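Local structure of binding domain (Hc) of Paraclostridial Mosquitocidal Protein 1 (Paraclostridium bifermentans, 6HOX) at residues Arg250-Glu255 against Tyr436-Asp441; Tyr283-Pro288 against Ser353-Arg358. The protein forms the receptor-binding part of a clostridial neurotoxin that specifically targets Anopheles mosquitoes, the toxin's heavy chain being responsible for nerve-cell targeting and delivery of its light chain. One frame throughout, in Å; residues are numbered along the deposited sequence.

Interaction 1. Residues Arg250-Glu255 against Tyr436-Asp441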
ATOM      1  N   ARG A 250       4.995  -4.587   7.723  1.00 23.06           N
ATOM      2  CA  ARG A 250       4.209  -3.533   7.136  1.00 24.53           C
ATOM      3  C   ARG A 250       2.782  -3.567   7.673  1.00 23.44           C
ATOM      4  O   ARG A 250       2.251  -4.625   8.035  1.00 23.86           O
ATOM      5  CB  ARG A 250       4.175  -3.713   5.613  1.00 26.05           C
ATOM      6  CG  ARG A 250       5.542  -3.626   4.962  1.00 25.58           C
ATOM      7  CD  ARG A 250       5.897  -2.198   4.659  1.00 25.64           C
ATOM      8  NE  ARG A 250       7.263  -2.103   4.179  1.00 24.79           N
ATOM      9  CZ  ARG A 250       7.920  -0.967   4.075  1.00 23.67           C
ATOM     10  NH1 ARG A 250       7.264   0.173   4.180  1.00 23.81           N
ATOM     11  NH2 ARG A 250       9.225  -0.977   3.879  1.00 25.08           N
ATOM     12  N   ASP A 251       2.169  -2.386   7.703  1.00 22.22           N
ATOM     13  CA  ASP A 251       0.750  -2.275   7.916  1.00 21.95           C
ATOM     14  C   ASP A 251       0.014  -2.404   6.576  1.00 22.61           C
ATOM     15  O   ASP A 251       0.615  -2.530   5.516  1.00 22.05           O
ATOM     16  CB  ASP A 251       0.383  -1.007   8.695  1.00 23.44           C
ATOM     17  CG  ASP A 251       0.553   0.312   7.963  1.00 23.56           C
ATOM     18  OD1 ASP A 251       0.585   0.307   6.709  1.00 23.67           O
ATOM     19  OD2 ASP A 251       0.633   1.344   8.666  1.00 25.17           O
ATOM     20  N   PHE A 252      -1.315  -2.420   6.677  1.00 21.35           N
ATOM     21  CA  PHE A 252      -2.247  -2.634   5.600  1.00 20.89           C
ATOM     22  C   PHE A 252      -2.016  -1.641   4.446  1.00 21.73           C
ATOM     23  O   PHE A 252      -2.254  -1.997   3.266  1.00 21.84           O
ATOM     24  CB  PHE A 252      -3.659  -2.489   6.169  1.00 20.85           C
ATOM     25  CG  PHE A 252      -4.757  -2.716   5.166  1.00 21.50           C
ATOM     26  CD1 PHE A 252      -5.198  -4.005   4.889  1.00 22.32           C
ATOM     27  CD2 PHE A 252      -5.315  -1.655   4.482  1.00 20.93           C
ATOM     28  CE1 PHE A 252      -6.201  -4.221   3.963  1.00 23.37           C
ATOM     29  CE2 PHE A 252      -6.315  -1.871   3.551  1.00 22.39           C
ATOM     30  CZ  PHE A 252      -6.768  -3.147   3.305  1.00 25.01           C
ATOM     31  N   TRP A 253      -1.593  -0.412   4.789  1.00 21.47           N
ATOM     32  CA  TRP A 253      -1.391   0.657   3.837  1.00 21.33           C
ATOM     33  C   TRP A 253      -0.037   0.540   3.126  1.00 22.70           C
ATOM     34  O   TRP A 253       0.168   1.236   2.115  1.00 24.38           O
ATOM     35  CB  TRP A 253      -1.492   2.022   4.518  1.00 21.33           C
ATOM     36  CG  TRP A 253      -2.718   2.264   5.346  1.00 21.54           C
ATOM     37  CD1 TRP A 253      -2.729   2.642   6.658  1.00 21.38           C
ATOM     38  CD2 TRP A 253      -4.095   2.198   4.928  1.00 20.50           C
ATOM     39  NE1 TRP A 253      -4.013   2.829   7.085  1.00 21.52           N
ATOM     40  CE2 TRP A 253      -4.877   2.570   6.049  1.00 21.64           C
ATOM     41  CE3 TRP A 253      -4.743   1.904   3.723  1.00 20.65           C
ATOM     42  CZ2 TRP A 253      -6.273   2.602   6.013  1.00 21.22           C
ATOM     43  CZ3 TRP A 253      -6.127   1.925   3.689  1.00 21.85           C
ATOM     44  CH2 TRP A 253      -6.877   2.278   4.817  1.00 21.17           C
ATOM     45  N   GLY A 254       0.896  -0.255   3.682  1.00 21.09           N
ATOM     46  CA  GLY A 254       2.255  -0.402   3.141  1.00 21.68           C
ATOM     47  C   GLY A 254       3.314   0.423   3.871  1.00 22.80           C
ATOM     48  O   GLY A 254       4.462   0.524   3.382  1.00 22.67           O
ATOM     49  N   GLU A 255       2.943   0.980   5.035  1.00 22.00           N
ATOM     50  CA  GLU A 255       3.836   1.747   5.907  1.00 22.49           C
ATOM     51  C   GLU A 255       4.408   0.835   6.988  1.00 21.70           C
ATOM     52  O   GLU A 255       3.907  -0.258   7.221  1.00 20.92           O
ATOM     53  CB  GLU A 255       3.094   2.964   6.456  1.00 22.65           C
ATOM     54  CG  GLU A 255       2.519   3.801   5.324  1.00 22.71           C
ATOM     55  CD  GLU A 255       2.258   5.254   5.666  1.00 25.52           C
ATOM     56  OE1 GLU A 255       1.998   5.551   6.844  1.00 23.71           O
ATOM     57  OE2 GLU A 255       2.298   6.078   4.742  1.00 24.18           O
ATOM     58  N   TYR A 436      -3.502  -8.580   8.771  1.00 23.07           N
ATOM     59  CA  TYR A 436      -3.233  -7.178   8.547  1.00 22.60           C
ATOM     60  C   TYR A 436      -3.471  -6.375   9.825  1.00 22.64           C
ATOM     61  O   TYR A 436      -4.395  -6.666  10.619  1.00 24.31           O
ATOM     62  CB  TYR A 436      -4.156  -6.576   7.483  1.00 22.51           C
ATOM     63  CG  TYR A 436      -4.015  -7.089   6.079  1.00 23.29           C
ATOM     64  CD1 TYR A 436      -3.025  -6.628   5.221  1.00 22.12           C
ATOM     65  CD2 TYR A 436      -4.957  -7.958   5.560  1.00 24.67           C
ATOM     66  CE1 TYR A 436      -2.956  -7.042   3.899  1.00 22.51           C
ATOM     67  CE2 TYR A 436      -4.871  -8.416   4.256  1.00 24.21           C
ATOM     68  CZ  TYR A 436      -3.877  -7.951   3.416  1.00 24.44           C
ATOM     69  OH  TYR A 436      -3.830  -8.417   2.127  1.00 23.39           O
ATOM     70  N   PHE A 437      -2.690  -5.299   9.968  1.00 23.78           N
ATOM     71  CA  PHE A 437      -2.930  -4.277  10.961  1.00 23.30           C
ATOM     72  C   PHE A 437      -3.222  -2.946  10.250  1.00 25.96           C
ATOM     73  O   PHE A 437      -2.429  -2.503   9.428  1.00 24.26           O
ATOM     74  CB  PHE A 437      -1.727  -4.199  11.900  1.00 25.07           C
ATOM     75  CG  PHE A 437      -1.515  -5.443  12.714  1.00 25.02           C
ATOM     76  CD1 PHE A 437      -2.226  -5.653  13.882  1.00 24.76           C
ATOM     77  CD2 PHE A 437      -0.643  -6.437  12.279  1.00 26.59           C
ATOM     78  CE1 PHE A 437      -2.046  -6.823  14.614  1.00 26.21           C
ATOM     79  CE2 PHE A 437      -0.451  -7.594  13.021  1.00 25.79           C
ATOM     80  CZ  PHE A 437      -1.141  -7.778  14.196  1.00 25.98           C
ATOM     81  N   VAL A 438      -4.361  -2.321  10.591  1.00 26.49           N
ATOM     82  CA  VAL A 438      -4.856  -1.090   9.966  1.00 28.29           C
ATOM     83  C   VAL A 438      -4.975   0.008  11.027  1.00 26.38           C
ATOM     84  O   VAL A 438      -5.583  -0.213  12.062  1.00 25.54           O
ATOM     85  CB  VAL A 438      -6.248  -1.278   9.321  1.00 30.43           C
ATOM     86  CG1 VAL A 438      -6.616  -0.077   8.455  1.00 34.90           C
ATOM     87  CG2 VAL A 438      -6.364  -2.550   8.513  1.00 33.72           C
ATOM     88  N   SER A 439      -4.509   1.207  10.681  1.00 26.66           N
ATOM     89  CA  SER A 439      -4.663   2.445  11.433  1.00 29.04           C
ATOM     90  C   SER A 439      -5.555   3.382  10.613  1.00 31.05           C
ATOM     91  O   SER A 439      -5.550   3.316   9.373  1.00 29.28           O
ATOM     92  CB  SER A 439      -3.313   3.077  11.693  1.00 31.59           C
ATOM     93  OG  SER A 439      -2.525   3.086  10.491  1.00 35.34           O
ATOM     94  N   GLU A 440      -6.341   4.224  11.297  1.00 29.33           N
ATOM     95  CA  GLU A 440      -7.178   5.225  10.647  1.00 29.50           C
ATOM     96  C   GLU A 440      -6.285   6.193   9.857  1.00 26.70           C
ATOM     97  O   GLU A 440      -5.231   6.597  10.323  1.00 24.61           O
ATOM     98  CB  GLU A 440      -8.012   5.944  11.710  1.00 35.78           C
ATOM     99  CG  GLU A 440      -9.013   6.932  11.145  1.00 45.11           C
ATOM    100  CD  GLU A 440     -10.269   7.141  11.984  1.00 54.16           C
ATOM    101  OE1 GLU A 440     -10.357   6.545  13.095  1.00 54.68           O
ATOM    102  OE2 GLU A 440     -11.167   7.894  11.518  1.00 59.08           O
ATOM    103  N   ASP A 441      -6.724   6.552   8.652  1.00 24.54           N
ATOM    104  CA  ASP A 441      -6.019   7.479   7.775  1.00 25.13           C
ATOM    105  C   ASP A 441      -7.062   8.337   7.051  1.00 24.03           C
ATOM    106  O   ASP A 441      -8.117   7.874   6.651  1.00 24.97           O
ATOM    107  CB  ASP A 441      -5.127   6.734   6.762  1.00 26.08           C
ATOM    108  CG  ASP A 441      -4.366   7.648   5.812  1.00 26.80           C
ATOM    109  OD1 ASP A 441      -3.365   8.229   6.250  1.00 26.86           O
ATOM    110  OD2 ASP A 441      -4.789   7.787   4.650  1.00 24.53           O
TER
HETATM  111  O   HOH W   1      -0.526  -5.524   8.034  1.00 23.61           O

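Interaction 2. Residues Tyr283-Pro288 against Ser353-Arg358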
ATOM      1  N   TYR A 283     -16.699 -21.589  30.442  1.00 60.38           N
ATOM      2  CA  TYR A 283     -15.283 -21.488  30.781  1.00 59.39           C
ATOM      3  C   TYR A 283     -15.077 -20.146  31.489  1.00 57.29           C
ATOM      4  O   TYR A 283     -15.991 -19.349  31.606  1.00 60.85           O
ATOM      5  CB  TYR A 283     -14.397 -21.599  29.544  1.00 60.77           C
ATOM      6  CG  TYR A 283     -14.610 -22.819  28.686  1.00 70.83           C
ATOM      7  CD1 TYR A 283     -14.040 -24.041  29.019  1.00 74.49           C
ATOM      8  CD2 TYR A 283     -15.335 -22.743  27.504  1.00 74.35           C
ATOM      9  CE1 TYR A 283     -14.205 -25.159  28.214  1.00 75.65           C
ATOM     10  CE2 TYR A 283     -15.507 -23.849  26.687  1.00 75.72           C
ATOM     11  CZ  TYR A 283     -14.940 -25.061  27.044  1.00 76.92           C
ATOM     12  OH  TYR A 283     -15.112 -26.155  26.247  1.00 81.62           O
ATOM     13  N   GLY A 284     -13.866 -19.875  31.950  1.00 54.77           N
ATOM     14  CA  GLY A 284     -13.634 -18.594  32.591  1.00 61.76           C
ATOM     15  C   GLY A 284     -13.138 -17.533  31.620  1.00 62.52           C
ATOM     16  O   GLY A 284     -12.527 -16.567  32.071  1.00 69.95           O
ATOM     17  N   GLU A 285     -13.440 -17.677  30.314  1.00 58.03           N
ATOM     18  CA  GLU A 285     -12.604 -17.096  29.249  1.00 52.25           C
ATOM     19  C   GLU A 285     -13.374 -16.136  28.328  1.00 46.93           C
ATOM     20  O   GLU A 285     -14.525 -16.359  27.971  1.00 41.06           O
ATOM     21  CB  GLU A 285     -11.992 -18.208  28.397  1.00 54.95           C
ATOM     22  CG  GLU A 285     -11.114 -19.172  29.178  1.00 57.50           C
ATOM     23  CD  GLU A 285      -9.817 -18.603  29.737  1.00 58.74           C
ATOM     24  OE1 GLU A 285      -9.440 -17.459  29.378  1.00 53.23           O
ATOM     25  OE2 GLU A 285      -9.178 -19.316  30.531  1.00 60.35           O
ATOM     26  N   TYR A 286     -12.662 -15.079  27.915  1.00 45.09           N
ATOM     27  CA  TYR A 286     -12.996 -14.265  26.754  1.00 45.52           C
ATOM     28  C   TYR A 286     -12.317 -14.845  25.502  1.00 39.32           C
ATOM     29  O   TYR A 286     -11.107 -15.099  25.500  1.00 39.00           O
ATOM     30  CB  TYR A 286     -12.535 -12.822  26.954  1.00 45.73           C
ATOM     31  CG  TYR A 286     -13.041 -12.155  28.205  1.00 46.96           C
ATOM     32  CD1 TYR A 286     -12.343 -12.259  29.394  1.00 45.74           C
ATOM     33  CD2 TYR A 286     -14.189 -11.383  28.188  1.00 47.79           C
ATOM     34  CE1 TYR A 286     -12.790 -11.642  30.547  1.00 48.95           C
ATOM     35  CE2 TYR A 286     -14.642 -10.743  29.330  1.00 51.58           C
ATOM     36  CZ  TYR A 286     -13.942 -10.878  30.517  1.00 51.58           C
ATOM     37  OH  TYR A 286     -14.370 -10.258  31.658  1.00 53.27           O
ATOM     38  N   TYR A 287     -13.107 -15.033  24.444  1.00 35.28           N
ATOM     39  CA  TYR A 287     -12.654 -15.555  23.166  1.00 35.64           C
ATOM     40  C   TYR A 287     -12.715 -14.443  22.118  1.00 36.21           C
ATOM     41  O   TYR A 287     -13.769 -13.851  21.901  1.00 30.88           O
ATOM     42  CB  TYR A 287     -13.510 -16.742  22.714  1.00 33.95           C
ATOM     43  CG  TYR A 287     -13.259 -18.033  23.455  1.00 34.61           C
ATOM     44  CD1 TYR A 287     -13.753 -18.248  24.732  1.00 34.71           C
ATOM     45  CD2 TYR A 287     -12.496 -19.037  22.887  1.00 37.20           C
ATOM     46  CE1 TYR A 287     -13.517 -19.436  25.413  1.00 37.11           C
ATOM     47  CE2 TYR A 287     -12.247 -20.228  23.554  1.00 39.88           C
ATOM     48  CZ  TYR A 287     -12.759 -20.434  24.825  1.00 38.61           C
ATOM     49  OH  TYR A 287     -12.489 -21.614  25.472  1.00 36.42           O
ATOM     50  N   PRO A 288     -11.605 -14.132  21.405  1.00 33.99           N
ATOM     51  CA  PRO A 288     -11.694 -13.243  20.245  1.00 31.18           C
ATOM     52  C   PRO A 288     -12.236 -14.049  19.058  1.00 29.71           C
ATOM     53  O   PRO A 288     -11.973 -15.242  18.948  1.00 28.86           O
ATOM     54  CB  PRO A 288     -10.243 -12.777  20.072  1.00 30.83           C
ATOM     55  CG  PRO A 288      -9.434 -13.981  20.519  1.00 31.63           C
ATOM     56  CD  PRO A 288     -10.233 -14.591  21.660  1.00 31.47           C
ATOM     57  N   SER A 353      -4.318 -27.845  30.802  1.00 45.05           N
ATOM     58  CA  SER A 353      -5.004 -28.725  31.766  1.00 49.75           C
ATOM     59  C   SER A 353      -6.503 -28.402  31.828  1.00 49.18           C
ATOM     60  O   SER A 353      -7.326 -29.291  32.052  1.00 51.18           O
ATOM     61  CB  SER A 353      -4.363 -28.608  33.134  1.00 47.44           C
ATOM     62  OG  SER A 353      -4.470 -27.277  33.631  1.00 44.88           O
ATOM     63  N   LYS A 354      -6.833 -27.118  31.654  1.00 49.75           N
ATOM     64  CA  LYS A 354      -8.199 -26.602  31.725  1.00 48.93           C
ATOM     65  C   LYS A 354      -8.881 -26.856  30.379  1.00 50.28           C
ATOM     66  O   LYS A 354      -9.868 -27.568  30.296  1.00 53.44           O
ATOM     67  CB  LYS A 354      -8.164 -25.112  32.090  1.00 52.37           C
ATOM     68  CG  LYS A 354      -9.477 -24.361  31.911  1.00 60.03           C
ATOM     69  CD  LYS A 354      -9.413 -22.892  32.296  1.00 59.88           C
ATOM     70  CE  LYS A 354     -10.772 -22.219  32.248  1.00 62.42           C
ATOM     71  NZ  LYS A 354     -10.801 -20.962  33.033  1.00 63.05           N
ATOM     72  N   ILE A 355      -8.317 -26.242  29.334  1.00 49.20           N
ATOM     73  CA  ILE A 355      -8.806 -26.312  27.968  1.00 46.26           C
ATOM     74  C   ILE A 355      -7.622 -26.720  27.095  1.00 42.73           C
ATOM     75  O   ILE A 355      -6.655 -25.973  26.994  1.00 38.98           O
ATOM     76  CB  ILE A 355      -9.401 -24.956  27.523  1.00 46.47           C
ATOM     77  CG1 ILE A 355     -10.622 -24.548  28.348  1.00 46.57           C
ATOM     78  CG2 ILE A 355      -9.742 -24.980  26.044  1.00 47.84           C
ATOM     79  CD1 ILE A 355     -10.671 -23.079  28.663  1.00 47.40           C
ATOM     80  N   LYS A 356      -7.723 -27.900  26.480  1.00 42.90           N
ATOM     81  CA  LYS A 356      -6.646 -28.497  25.726  1.00 43.54           C
ATOM     82  C   LYS A 356      -6.729 -28.110  24.238  1.00 42.66           C
ATOM     83  O   LYS A 356      -5.794 -28.399  23.498  1.00 38.79           O
ATOM     84  CB  LYS A 356      -6.686 -30.021  25.889  1.00 45.03           C
ATOM     85  N   GLU A 357      -7.841 -27.484  23.815  1.00 37.48           N
ATOM     86  CA  GLU A 357      -8.090 -27.129  22.409  1.00 39.02           C
ATOM     87  C   GLU A 357      -7.185 -25.959  21.996  1.00 35.26           C
ATOM     88  O   GLU A 357      -6.578 -25.294  22.827  1.00 34.29           O
ATOM     89  CB  GLU A 357      -9.558 -26.757  22.176  1.00 42.26           C
ATOM     90  CG  GLU A 357     -10.473 -27.960  22.006  1.00 45.98           C
ATOM     91  CD  GLU A 357     -10.718 -28.750  23.281  1.00 50.62           C
ATOM     92  OE1 GLU A 357     -10.796 -28.124  24.377  1.00 53.24           O
ATOM     93  OE2 GLU A 357     -10.816 -29.990  23.182  1.00 55.03           O
ATOM     94  N   ARG A 358      -7.146 -25.695  20.687  1.00 34.94           N
ATOM     95  CA  ARG A 358      -6.189 -24.759  20.098  1.00 33.10           C
ATOM     96  C   ARG A 358      -6.800 -23.363  19.903  1.00 32.61           C
ATOM     97  O   ARG A 358      -6.155 -22.482  19.292  1.00 29.09           O
ATOM     98  CB  ARG A 358      -5.699 -25.357  18.775  1.00 31.63           C
ATOM     99  CG  ARG A 358      -4.774 -26.553  18.957  1.00 30.69           C
ATOM    100  CD  ARG A 358      -4.483 -27.290  17.661  1.00 29.79           C
ATOM    101  NE  ARG A 358      -3.314 -28.142  17.801  1.00 29.21           N
ATOM    102  CZ  ARG A 358      -2.049 -27.765  17.601  1.00 31.21           C
ATOM    103  NH1 ARG A 358      -1.763 -26.528  17.231  1.00 27.81           N
ATOM    104  NH2 ARG A 358      -1.069 -28.643  17.754  1.00 29.85           N
TER

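Interaction 1. Residues Arg250-Glu255 against Tyr436-Asp441
Phe252 sends its ring edge against Tyr436 in a T-shaped stack: CD1 stands 3.4 Å above the tyrosine ring plane, offset toward its rim, and the two planes meet at 74°. CG of Phe252 lies anti to the backbone N (chi1 -179°), and the benzyl group runs alongside Val438, CB resting on CG2. The other branch of that valine, CG1, touches Trp253 CZ2 at 3.6 Å. Phe252 CD2 in turn lies over one face of the indole, toward its rim, while Arg96 makes a cation-pi contact with the same tryptophan.

Two direct hydrogen bonds join the segments. Phe252 N donates to Phe437 O (3.0 Å, N-H...O 164°), and Trp253 NE1 to Ser439 O at 2.8 Å, with the acceptor nearly in the indole plane. A water bridges Arg250 O and Phe437 N.

These bonds tie a type I beta turn, Asp251 to Gly254, to the end of strand 435-438 in the C-terminal, trefoil-clan part of the receptor-binding domain. Asp251 OD1 gathers amides at and after the turn, accepting Glu255 N at 3.0 Å from above the carboxylate plane and, weakly, Trp253 N and Gly254 N. Asp441 CB borders the indole, whereas OD2 accepts a hydrogen bond from Asn164 and forms a salt bridge with Arg220.

Interaction 2. Residues Tyr283-Pro288 against Ser353-Arg358
One face of the Tyr283 ring receives Tyr287 OH, 3.7 Å above the plane and offset toward the rim. Ile355 approaches the same ring obliquely, its CG1 lying 3.5 Å from Tyr283 CD1 and nearly as close to CE1. From its own strand position Tyr287 also reaches Ile355 tip to tip, OH to CD1 at 4.0 Å, bringing the hydroxyl near both the Tyr283 ring and the isoleucine methyl. An acetate ion, probably from the crystallisation liquor, also lies beside the Tyr287 side chain.

Ile355 is the main apolar element of the 353-358 loop here. Its CG1 is anti to the carbonyl carbon (chi1 -63°), which sets it against Tyr283; chi2 of 141° puts CD1 away from a staggered position, and this methyl lies among Tyr283, Tyr287 and Glu285. The Glu285 and Ile355 side chains slide past each other in opposite directions, Glu285 CG 4.0 Å from Ile355 CD1.

The polar part of the contact lies with Lys354. Its chain is extended beyond CG and meets Glu285 tip to tip, NZ standing 3.4 Å from OE2 in a salt bridge whose hydrogen bond is weak. The Glu285 side chain also packs on Val361 and Asn363 of strand 361-363. NZ passes equally near Gly284 N, but both are donors and do not bond.

The contact thus joins the Tyr283-Tyr287 part of the chain, which runs into strand 285-291, to the connection between strands 345-348 and 361-363, in the trefoil-clan part of the domain. Ile355, itself buried, loses the most surface to the contact (66 Å²), packing chiefly on Tyr283. Lys354 is exposed and Glu285 buried; crystal packing may influence the lysine's position, and at this separation the ion pair probably adds modest attraction.

Both interactions belong to the C-terminal receptor-binding region, and interaction 2 is nested within the chain loop that interaction 1 closes. Their centres lie about 30 Å apart and their nearest atoms about 12 Å, without touching. Interaction 1 is buried, its centre about 8 Å from the centre of the chain, and joins a turn preceding strand 263-267 to the strand 435-438 that pairs with it; directed backbone and indole hydrogen bonds accompany its aromatic packing. Interaction 2, centred about 36 Å out, is only partly buried and covers 228 Å² against 401 Å². There, mainly side chains bridge residues 283-287 and a loop, without backbone bonds, through apolar contacts and one salt bridge with a weak hydrogen bond.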